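Local coordinates for endo-beta-N-acetylglucosaminidase F1 (Bacteroides thetaiotaomicron VPI-5482, PDB 6TCV), which probably cleaves the chitobiose core of high-mannose N-glycans between its two N-acetylglucosamine units, as an endo-beta-N-acetylglucosaminidase of a human gut bacterium, at residues A[247-252]-A[287-292]; A[205-210]-A[251-256]; A[326-331]-A[350-355]. The protein carries 2 engineered substitutions. All blocks are in the same frame, centred on the assembly; numbering follows the deposited sequence.

Contact 1. Residues A[247-252]-A[287-292]; sequences GLLGNH and ADLYSN. Engineered in segment 287-292: Ala287 (natural residue Asp), Leu289 (natural residue Glu). With MAN (alpha-D-mannopyranose), chain B; MAN (alpha-D-mannopyranose), chain C; BMA (beta-D-mannopyranose), chain D; NAG (2-acetamido-2-deoxy-beta-D-glucopyranose), chain E.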
# COMPACT_ATOMS: atom_id res chain seq x y z
N GLY A 247 2.78 -7.73 -5.60
CA GLY A 247 3.00 -8.73 -4.56
C GLY A 247 4.36 -9.39 -4.75
O GLY A 247 4.76 -9.70 -5.87
N LEU A 248 5.04 -9.61 -3.63
CA LEU A 248 6.27 -10.40 -3.57
C LEU A 248 6.04 -11.59 -2.66
O LEU A 248 5.43 -11.46 -1.59
CB LEU A 248 7.44 -9.55 -3.05
CG LEU A 248 8.40 -8.99 -4.08
CD1 LEU A 248 9.10 -10.10 -4.87
CD2 LEU A 248 7.72 -8.00 -5.01
N LEU A 249 6.57 -12.73 -3.08
CA LEU A 249 6.32 -14.00 -2.43
C LEU A 249 7.58 -14.85 -2.55
O LEU A 249 8.18 -14.92 -3.63
CB LEU A 249 5.11 -14.66 -3.15
CG LEU A 249 4.65 -16.02 -2.62
CD1 LEU A 249 3.99 -15.93 -1.28
CD2 LEU A 249 3.69 -16.64 -3.67
N GLY A 250 7.92 -15.59 -1.50
CA GLY A 250 9.01 -16.56 -1.56
C GLY A 250 8.72 -17.62 -2.59
O GLY A 250 7.58 -17.81 -3.02
N ASN A 251 9.76 -18.35 -2.99
CA ASN A 251 9.62 -19.19 -4.17
C ASN A 251 10.67 -20.32 -4.24
O ASN A 251 11.30 -20.53 -5.30
CB ASN A 251 9.71 -18.29 -5.42
CG ASN A 251 9.20 -18.99 -6.65
OD1 ASN A 251 8.28 -19.84 -6.58
ND2 ASN A 251 9.77 -18.69 -7.76
N HIS A 252 10.84 -21.06 -3.13
CA HIS A 252 11.45 -22.39 -3.14
C HIS A 252 12.94 -22.35 -3.48
O HIS A 252 13.46 -23.32 -4.05
CB HIS A 252 10.71 -23.31 -4.12
CG HIS A 252 9.22 -23.31 -3.94
ND1 HIS A 252 8.60 -24.02 -2.93
CD2 HIS A 252 8.24 -22.67 -4.62
CE1 HIS A 252 7.29 -23.81 -3.00
NE2 HIS A 252 7.05 -22.99 -4.01
N ALA A 287 4.87 -11.24 1.34
CA ALA A 287 4.32 -12.48 1.87
C ALA A 287 5.44 -13.51 2.00
O ALA A 287 5.98 -14.03 0.99
CB ALA A 287 3.19 -12.96 0.96
N ASP A 288 5.80 -13.79 3.25
CA ASP A 288 6.90 -14.69 3.57
C ASP A 288 6.42 -16.13 3.62
O ASP A 288 6.12 -16.66 4.69
CB ASP A 288 7.56 -14.32 4.90
CG ASP A 288 8.63 -15.32 5.32
OD1 ASP A 288 9.34 -15.87 4.42
OD2 ASP A 288 8.82 -15.54 6.52
N LEU A 289 6.30 -16.74 2.44
CA LEU A 289 5.96 -18.15 2.26
C LEU A 289 6.85 -18.76 1.21
O LEU A 289 7.30 -18.09 0.29
CB LEU A 289 4.47 -18.36 1.83
CG LEU A 289 3.44 -17.96 2.86
CD1 LEU A 289 3.04 -16.53 2.74
CD2 LEU A 289 2.19 -18.82 2.74
N TYR A 290 7.12 -20.05 1.36
CA TYR A 290 7.60 -20.95 0.31
C TYR A 290 9.12 -20.86 0.16
O TYR A 290 9.68 -21.54 -0.72
CB TYR A 290 6.94 -20.83 -1.11
CG TYR A 290 5.42 -20.82 -0.93
CD1 TYR A 290 4.76 -21.89 -0.29
CD2 TYR A 290 4.65 -19.80 -1.45
CE1 TYR A 290 3.39 -21.83 -0.04
CE2 TYR A 290 3.29 -19.79 -1.24
CZ TYR A 290 2.68 -20.78 -0.54
OH TYR A 290 1.32 -20.73 -0.30
N SER A 291 9.82 -20.07 0.98
CA SER A 291 11.28 -20.05 0.89
C SER A 291 11.83 -21.30 1.58
O SER A 291 11.24 -21.85 2.56
CB SER A 291 11.82 -18.79 1.55
OG SER A 291 11.47 -17.62 0.81
N ASN A 292 13.02 -21.71 1.14
CA ASN A 292 13.77 -22.78 1.79
C ASN A 292 14.76 -22.18 2.77
O ASN A 292 14.88 -20.96 2.89
CB ASN A 292 14.44 -23.68 0.75
CG ASN A 292 13.46 -24.35 -0.17
OD1 ASN A 292 12.29 -24.56 0.20
ND2 ASN A 292 13.92 -24.78 -1.31
C1 MAN B . 2.98 -22.33 -3.79
C2 MAN B . 3.57 -21.29 -4.74
C3 MAN B . 3.13 -21.61 -6.16
C4 MAN B . 3.57 -23.00 -6.56
C5 MAN B . 3.07 -24.01 -5.52
C6 MAN B . 3.60 -25.40 -5.77
O2 MAN B . 4.98 -21.33 -4.64
O3 MAN B . 3.79 -20.65 -7.02
O4 MAN B . 3.12 -23.40 -7.85
O5 MAN B . 3.45 -23.62 -4.18
O6 MAN B . 5.04 -25.33 -5.77
C1 MAN C . 5.71 -26.56 -5.94
C2 MAN C . 7.19 -26.23 -5.88
C3 MAN C . 7.62 -25.41 -7.09
C4 MAN C . 7.20 -26.12 -8.36
C5 MAN C . 5.70 -26.39 -8.33
C6 MAN C . 5.21 -27.15 -9.55
O2 MAN C . 7.99 -27.41 -5.88
O3 MAN C . 9.04 -25.23 -7.10
O4 MAN C . 7.42 -25.28 -9.49
O5 MAN C . 5.37 -27.17 -7.17
O6 MAN C . 3.85 -27.49 -9.40
C1 BMA D . -2.11 -20.94 -2.71
C2 BMA D . -2.68 -21.07 -4.11
C3 BMA D . -2.53 -22.50 -4.60
C4 BMA D . -1.09 -22.99 -4.43
C5 BMA D . -0.58 -22.71 -3.01
C6 BMA D . 0.89 -23.00 -2.83
O2 BMA D . -1.90 -20.21 -4.97
O3 BMA D . -2.81 -22.65 -5.99
O4 BMA D . -0.98 -24.41 -4.62
O5 BMA D . -0.75 -21.31 -2.70
O6 BMA D . 1.60 -22.23 -3.84
C1 NAG E . -1.69 -18.47 1.62
C2 NAG E . -1.01 -17.58 0.60
C3 NAG E . -1.05 -18.13 -0.83
C4 NAG E . -1.95 -19.35 -0.91
C5 NAG E . -3.25 -19.03 -0.19
C6 NAG E . -4.32 -20.11 -0.31
C7 NAG E . -0.82 -15.13 0.73
C8 NAG E . -1.60 -13.83 0.85
N2 NAG E . -1.56 -16.24 0.66
O3 NAG E . 0.27 -18.48 -1.24
O4 NAG E . -2.23 -19.60 -2.29
O5 NAG E . -3.01 -18.88 1.23
O6 NAG E . -5.42 -19.80 0.48
O7 NAG E . 0.41 -15.17 0.73
O HOH W 1 10.12 -25.38 -1.07
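Ala287 (engineered; naturally Asp) is tied to the neighbouring parallel strand by its N, which donates to Leu248 O at 3.0 Å. Leu249 CD1 touches Ala287 CB at 3.8 Å and also CB of Leu289, which is engineered too (naturally Glu). Both substituted side chains face O7 of the chain E N-acetylglucosamine. The position is consistent with the C-terminal mouth of a family 18 glycosidase barrel; the natural Asp and Glu probably correspond to the last two acids of a DxxDxDxE-like signature, whose second acid is here an Asn. Tyr290 follows: C1 of the chain B mannose sits 3.5 Å above the Tyr290 ring centre, opposite Leu289 CB, and OH shares a 2.7 Å hydrogen bond with O3 of the N-acetylglucosamine. The backbone O of Tyr290 takes His252 N at 2.7 Å, well above the carbonyl plane, in a bent bond (131° at the hydrogen). Tyr290 CB lies over one face of the His252 imidazole, with C2 of the chain C mannose over the other. His252 NE2 shares a 2.7 Å hydrogen bond with O2 of the chain B mannose. Ser291 OG is bonded to Thr255 O, and Asn292 OD1 accepts from a water that also binds His252 ND1.

Contact 2. Residues A[205-210]-A[251-256]; sequences NINYDA and NHDITG. With MAN (alpha-D-mannopyranose), chain C; MAN (alpha-D-mannopyranose), chain F; MAN (alpha-D-mannopyranose), chain B; MAN (alpha-D-mannopyranose), chain G.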
# COMPACT_ATOMS: atom_id res chain seq x y z
N ASN A 205 8.12 -12.92 -7.43
CA ASN A 205 8.85 -13.73 -6.47
C ASN A 205 10.20 -13.14 -6.10
O ASN A 205 10.78 -12.35 -6.84
CB ASN A 205 9.07 -15.12 -7.04
CG ASN A 205 7.78 -15.80 -7.32
OD1 ASN A 205 7.45 -16.12 -8.46
ND2 ASN A 205 7.01 -16.01 -6.28
N ILE A 206 10.69 -13.53 -4.92
CA ILE A 206 12.12 -13.41 -4.62
C ILE A 206 12.77 -14.75 -4.95
O ILE A 206 12.28 -15.81 -4.50
CB ILE A 206 12.40 -12.94 -3.19
CG1 ILE A 206 13.90 -12.74 -3.01
CG2 ILE A 206 11.81 -13.86 -2.13
CD1 ILE A 206 14.28 -11.98 -1.73
N ASN A 207 13.87 -14.71 -5.70
CA ASN A 207 14.62 -15.91 -6.05
C ASN A 207 16.09 -15.53 -6.11
O ASN A 207 16.46 -14.35 -6.17
CB ASN A 207 14.21 -16.45 -7.41
CG ASN A 207 12.95 -17.28 -7.32
OD1 ASN A 207 11.85 -16.82 -7.71
ND2 ASN A 207 13.08 -18.50 -6.82
N TYR A 208 16.96 -16.55 -6.03
CA TYR A 208 18.40 -16.28 -6.12
C TYR A 208 18.73 -16.18 -7.61
O TYR A 208 18.37 -17.08 -8.39
CB TYR A 208 19.21 -17.40 -5.50
CG TYR A 208 20.63 -16.99 -5.24
CD1 TYR A 208 20.87 -15.93 -4.39
CD2 TYR A 208 21.73 -17.58 -5.86
CE1 TYR A 208 22.13 -15.48 -4.11
CE2 TYR A 208 23.02 -17.10 -5.57
CZ TYR A 208 23.17 -16.03 -4.70
OH TYR A 208 24.47 -15.55 -4.39
N ASP A 209 19.49 -15.16 -8.00
CA ASP A 209 20.01 -15.06 -9.38
C ASP A 209 21.44 -15.56 -9.25
O ASP A 209 22.37 -14.84 -8.86
CB ASP A 209 19.97 -13.58 -9.78
CG ASP A 209 20.42 -13.35 -11.19
OD1 ASP A 209 20.06 -12.24 -11.70
OD2 ASP A 209 21.11 -14.20 -11.76
N ALA A 210 21.62 -16.81 -9.65
CA ALA A 210 22.94 -17.42 -9.50
C ALA A 210 24.01 -16.75 -10.36
O ALA A 210 25.17 -16.68 -9.98
CB ALA A 210 22.87 -18.93 -9.83
N ASN A 251 9.76 -18.35 -2.99
CA ASN A 251 9.62 -19.19 -4.17
C ASN A 251 10.67 -20.32 -4.24
O ASN A 251 11.30 -20.53 -5.30
CB ASN A 251 9.71 -18.29 -5.42
CG ASN A 251 9.20 -18.99 -6.65
OD1 ASN A 251 8.28 -19.84 -6.58
ND2 ASN A 251 9.77 -18.69 -7.76
N HIS A 252 10.84 -21.06 -3.13
CA HIS A 252 11.45 -22.39 -3.14
C HIS A 252 12.94 -22.35 -3.48
O HIS A 252 13.46 -23.32 -4.05
CB HIS A 252 10.71 -23.31 -4.12
CG HIS A 252 9.22 -23.31 -3.94
ND1 HIS A 252 8.60 -24.02 -2.93
CD2 HIS A 252 8.24 -22.67 -4.62
CE1 HIS A 252 7.29 -23.81 -3.00
NE2 HIS A 252 7.05 -22.99 -4.01
N ASP A 253 13.66 -21.37 -2.94
CA ASP A 253 15.12 -21.43 -2.97
C ASP A 253 15.65 -20.78 -1.70
O ASP A 253 14.88 -20.48 -0.77
CB ASP A 253 15.72 -20.91 -4.30
CG ASP A 253 15.66 -19.42 -4.50
OD1 ASP A 253 15.78 -19.04 -5.71
OD2 ASP A 253 15.55 -18.63 -3.56
N ILE A 254 16.96 -20.54 -1.64
CA ILE A 254 17.63 -20.03 -0.45
C ILE A 254 17.26 -18.61 -0.08
O ILE A 254 17.56 -18.17 1.03
CB ILE A 254 19.18 -20.12 -0.58
CG1 ILE A 254 19.65 -19.31 -1.80
CG2 ILE A 254 19.63 -21.60 -0.56
CD1 ILE A 254 21.17 -19.25 -1.91
N THR A 255 16.58 -17.88 -0.97
CA THR A 255 16.20 -16.50 -0.68
C THR A 255 14.79 -16.43 -0.06
O THR A 255 13.93 -17.27 -0.32
CB THR A 255 16.24 -15.59 -1.93
OG1 THR A 255 15.22 -16.00 -2.86
CG2 THR A 255 17.60 -15.55 -2.58
N GLY A 256 14.56 -15.39 0.73
CA GLY A 256 13.26 -15.17 1.32
C GLY A 256 13.19 -13.77 1.88
O GLY A 256 14.22 -13.14 2.18
C1 MAN C . 5.71 -26.56 -5.94
C2 MAN C . 7.19 -26.23 -5.88
C3 MAN C . 7.62 -25.41 -7.09
C4 MAN C . 7.20 -26.12 -8.36
C5 MAN C . 5.70 -26.39 -8.33
C6 MAN C . 5.21 -27.15 -9.55
O2 MAN C . 7.99 -27.41 -5.88
O3 MAN C . 9.04 -25.23 -7.10
O4 MAN C . 7.42 -25.28 -9.49
O5 MAN C . 5.37 -27.17 -7.17
O6 MAN C . 3.85 -27.49 -9.40
C1 MAN F . 3.10 -20.20 -8.15
C2 MAN F . 4.10 -19.59 -9.13
C3 MAN F . 4.66 -18.32 -8.52
C4 MAN F . 3.55 -17.35 -8.12
C5 MAN F . 2.51 -18.04 -7.24
C6 MAN F . 1.26 -17.21 -7.03
O2 MAN F . 3.43 -19.38 -10.38
O3 MAN F . 5.49 -17.66 -9.48
O4 MAN F . 4.09 -16.29 -7.35
O5 MAN F . 2.07 -19.26 -7.87
O6 MAN F . 0.31 -17.94 -6.24
C1 MAN B . 2.98 -22.33 -3.79
C2 MAN B . 3.57 -21.29 -4.74
C3 MAN B . 3.13 -21.61 -6.16
C4 MAN B . 3.57 -23.00 -6.56
C5 MAN B . 3.07 -24.01 -5.52
C6 MAN B . 3.60 -25.40 -5.77
O2 MAN B . 4.98 -21.33 -4.64
O3 MAN B . 3.79 -20.65 -7.02
O4 MAN B . 3.12 -23.40 -7.85
O5 MAN B . 3.45 -23.62 -4.18
O6 MAN B . 5.04 -25.33 -5.77
C1 MAN G . 9.17 -27.30 -5.16
C2 MAN G . 10.01 -28.54 -5.42
C3 MAN G . 9.26 -29.78 -4.97
C4 MAN G . 8.77 -29.63 -3.53
C5 MAN G . 7.99 -28.32 -3.38
C6 MAN G . 7.55 -28.04 -1.96
O2 MAN G . 11.23 -28.40 -4.69
O3 MAN G . 10.11 -30.91 -5.06
O4 MAN G . 7.90 -30.70 -3.20
O5 MAN G . 8.81 -27.22 -3.79
O6 MAN G . 7.14 -26.70 -1.78
O HOH W 2 12.52 -18.01 -2.70
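The side-chain amide of Asn207 is held by three hydrogen bonds to residues 251-253. Its OD1 receives Asn251 ND2 at 2.8 Å, nearly straight (176°) and in the plane of both amides, although the two planes are steeply turned against each other. Its ND2 donates to Asp253 OD1 at 3.0 Å and to Asn251 O at 3.1 Å, so both polar atoms are engaged and the rotation of the amide is fixed. Asp253 OD1 takes a second donor, Tyr208 N at 2.8 Å, from the opposite face of the carboxylate plane. On the other oxygen, Thr255 N donates to OD2, closing an Asx turn, and Thr255 OG1 adds a second bond on the syn side; together they fix the carboxylate toward the strand, with chi1 at 73° setting CG between backbone N and carbonyl carbon. Four donors on one carboxylate would favour its charged form. Further along, Ile254 CD1 makes a CH-pi contact with the face of the Tyr208 ring while Thr255 CG2 lies at its edge; the Tyr208 hydroxyl is bonded to Asn298.

Toward the sugars, the Asn205 amide stacks on that of Asn251, planes 17° apart. Asn205 OD1 accepts from O3 of the chain F mannose at 2.7 Å and its ND2 donates to O4 at 3.1 Å; ND2 also bonds Leu249 O. Asn251 is thus a second-shell residue behind Asn205. The arrangement is that of a loop leaving one parallel strand and folding back on the C-terminal end of the preceding, neighbouring one (198-209), here walling the mannose-binding rim of the barrel.

Contact 3. Residues A[326-331]-A[350-355]; sequences TVFDWG and IVVANY. With NAG (2-acetamido-2-deoxy-beta-D-glucopyranose), chain E; NAG (2-acetamido-2-deoxy-beta-D-glucopyranose), chain H.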
# COMPACT_ATOMS: atom_id res chain seq x y z
N THR A 326 3.41 -2.85 2.60
CA THR A 326 2.36 -3.62 3.25
C THR A 326 2.84 -5.06 3.40
O THR A 326 3.69 -5.52 2.64
CB THR A 326 1.02 -3.56 2.49
OG1 THR A 326 1.05 -4.36 1.30
CG2 THR A 326 0.65 -2.16 2.11
N VAL A 327 2.28 -5.76 4.38
CA VAL A 327 2.70 -7.12 4.70
C VAL A 327 1.49 -8.02 4.95
O VAL A 327 0.46 -7.61 5.48
CB VAL A 327 3.70 -7.23 5.85
CG1 VAL A 327 4.95 -6.46 5.53
CG2 VAL A 327 3.09 -6.74 7.12
N PHE A 328 1.63 -9.27 4.56
CA PHE A 328 0.80 -10.38 5.06
C PHE A 328 1.39 -10.89 6.35
O PHE A 328 2.60 -11.17 6.40
CB PHE A 328 0.77 -11.43 3.96
CG PHE A 328 -0.13 -12.62 4.22
CD1 PHE A 328 -1.45 -12.49 4.59
CD2 PHE A 328 0.35 -13.91 4.03
CE1 PHE A 328 -2.27 -13.60 4.74
CE2 PHE A 328 -0.46 -15.04 4.21
CZ PHE A 328 -1.78 -14.88 4.55
N ASP A 329 0.60 -10.95 7.41
CA ASP A 329 1.09 -11.44 8.69
C ASP A 329 1.11 -12.96 8.75
O ASP A 329 0.12 -13.62 9.10
CB ASP A 329 0.27 -10.86 9.83
CG ASP A 329 0.79 -11.25 11.18
OD1 ASP A 329 1.89 -11.84 11.28
OD2 ASP A 329 0.09 -11.01 12.19
N TRP A 330 2.20 -13.55 8.27
CA TRP A 330 2.37 -15.00 8.19
C TRP A 330 3.88 -15.25 8.16
O TRP A 330 4.64 -14.41 7.66
CB TRP A 330 1.71 -15.57 6.92
CG TRP A 330 1.57 -17.03 6.96
CD1 TRP A 330 2.29 -17.98 6.25
CD2 TRP A 330 0.60 -17.76 7.71
NE1 TRP A 330 1.82 -19.25 6.59
CE2 TRP A 330 0.78 -19.14 7.46
CE3 TRP A 330 -0.42 -17.37 8.59
CZ2 TRP A 330 -0.03 -20.12 8.07
CZ3 TRP A 330 -1.17 -18.34 9.21
CH2 TRP A 330 -1.01 -19.68 8.91
N GLY A 331 4.33 -16.41 8.60
CA GLY A 331 5.77 -16.67 8.60
C GLY A 331 6.45 -15.70 9.53
O GLY A 331 5.93 -15.35 10.59
N ILE A 350 -0.02 -0.94 5.87
CA ILE A 350 -1.17 -1.83 5.99
C ILE A 350 -0.61 -3.20 6.34
O ILE A 350 0.33 -3.67 5.68
CB ILE A 350 -2.02 -1.94 4.69
CG1 ILE A 350 -2.35 -0.55 4.10
CG2 ILE A 350 -3.32 -2.69 4.98
CD1 ILE A 350 -3.01 -0.62 2.73
N VAL A 351 -1.25 -3.88 7.30
CA VAL A 351 -0.96 -5.28 7.60
C VAL A 351 -2.27 -6.05 7.48
O VAL A 351 -3.31 -5.67 8.04
CB VAL A 351 -0.25 -5.49 8.95
CG1 VAL A 351 -0.96 -4.85 10.12
CG2 VAL A 351 -0.00 -6.99 9.21
N VAL A 352 -2.24 -7.16 6.74
CA VAL A 352 -3.40 -8.02 6.55
C VAL A 352 -3.09 -9.39 7.11
O VAL A 352 -1.99 -9.93 6.87
CB VAL A 352 -3.87 -8.04 5.05
CG1 VAL A 352 -4.24 -6.64 4.60
CG2 VAL A 352 -2.83 -8.66 4.10
N ALA A 353 -4.10 -10.03 7.70
CA ALA A 353 -3.87 -11.26 8.42
C ALA A 353 -4.40 -12.44 7.63
O ALA A 353 -5.05 -12.28 6.60
CB ALA A 353 -4.63 -11.20 9.76
N ASN A 354 -4.07 -13.63 8.08
CA ASN A 354 -4.54 -14.87 7.46
C ASN A 354 -6.08 -14.95 7.54
O ASN A 354 -6.74 -14.36 8.42
CB ASN A 354 -3.88 -16.09 8.11
CG ASN A 354 -4.10 -17.33 7.29
OD1 ASN A 354 -4.08 -17.21 6.07
ND2 ASN A 354 -4.24 -18.47 7.89
N TYR A 355 -6.63 -15.72 6.60
CA TYR A 355 -8.07 -15.90 6.50
C TYR A 355 -8.58 -16.41 7.86
O TYR A 355 -8.07 -17.39 8.41
CB TYR A 355 -8.40 -16.90 5.35
CG TYR A 355 -7.50 -16.60 4.17
CD1 TYR A 355 -7.65 -15.47 3.38
CD2 TYR A 355 -6.41 -17.45 3.87
CE1 TYR A 355 -6.71 -15.20 2.35
CE2 TYR A 355 -5.51 -17.15 2.90
CZ TYR A 355 -5.67 -16.08 2.13
OH TYR A 355 -4.70 -15.86 1.15
C1 NAG E . -1.69 -18.47 1.62
C2 NAG E . -1.01 -17.58 0.60
C3 NAG E . -1.05 -18.13 -0.83
C4 NAG E . -1.95 -19.35 -0.91
C5 NAG E . -3.25 -19.03 -0.19
C6 NAG E . -4.32 -20.11 -0.31
C7 NAG E . -0.82 -15.13 0.73
C8 NAG E . -1.60 -13.83 0.85
N2 NAG E . -1.56 -16.24 0.66
O3 NAG E . 0.27 -18.48 -1.24
O4 NAG E . -2.23 -19.60 -2.29
O5 NAG E . -3.01 -18.88 1.23
O6 NAG E . -5.42 -19.80 0.48
O7 NAG E . 0.41 -15.17 0.73
C1 NAG H . -0.83 -22.65 4.63
C2 NAG H . -0.88 -23.00 3.17
C3 NAG H . -0.48 -21.81 2.31
C4 NAG H . -1.32 -20.61 2.72
C5 NAG H . -1.08 -20.33 4.19
C6 NAG H . -1.72 -19.07 4.72
C7 NAG H . -0.28 -25.35 2.82
C8 NAG H . 0.87 -26.33 2.71
N2 NAG H . 0.06 -24.09 2.90
O3 NAG H . -0.66 -22.17 0.95
O4 NAG H . -0.84 -19.55 1.87
O5 NAG H . -1.57 -21.46 4.91
O6 NAG H . -3.13 -19.13 4.43
O7 NAG H . -1.45 -25.71 2.84
O HOH W 3 -2.28 -13.82 10.32
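Phe328 and Val352 pair across two parallel strands, CD1 of the ring 4.1 Å from Val352 CG2. With CG swung away from the backbone N (chi1 -175°), the Phe328 ring reaches along the strand ends, presenting its edge to Ala353 O and Asn354 OD1. Its face goes to the chain E N-acetylglucosamine, whose acetamido methyl C8 lies 3.6 Å above the ring centre. Tyr355 holds the same acetamido group: its OH accepts from N2 at 3.2 Å in a nearly straight bond (166°), while O5 of the sugar lies at the edge of its ring.

Trp330, extended in the same sense (chi1 -166°), lays its indole against the chain H N-acetylglucosamine, C6 being 3.7 Å above the plane. Asn354 ND2 approaches the six-membered ring of the indole obliquely, 3.3 Å from Trp330 CZ3, and Asn354 OD1 accepts from O6 of the chain H sugar at 2.7 Å. On the sheet face opposite Phe328 and Val352, Val327 CG2 meets Val351 CG2 at 3.7 Å.

Behind these side chains the backbones run in parallel register. Val327 N bonds Ile350 O, Val352 N bonds Val327 O, and Asp329 N bonds Val352 O; beyond these bonds, a water bridges Asp329 O and Asn354 N. Aromatic side chains lining the C-terminal ends of adjacent parallel strands, and a tyrosine hydroxyl on the acetamido nitrogen, are consistent with the chitobiose-binding site of a family 18 glycosidase barrel.

In the fold
All three contacts belong to one mixed sheet that curls into the barrel, where strands 198-209, 243-249, 283-287, 324-329 and 350-353 lie side by side in parallel. Contact 2 joins the first two, contact 1 the second and third, contact 3 the last two. Along the chain contact 2 opens first, at 205-210; its second segment overlaps the first of contact 1 at Asn251 and His252, their centres about 8 Å apart. Contact 3 follows both, its centre about 13 Å from that of contact 1 and about 20 Å from that of contact 2. Leu289 on Trp330 links contacts 1 and 3. The row follows the bound glycan, from outer mannoses at contact 2 to the chitobiose at contact 3.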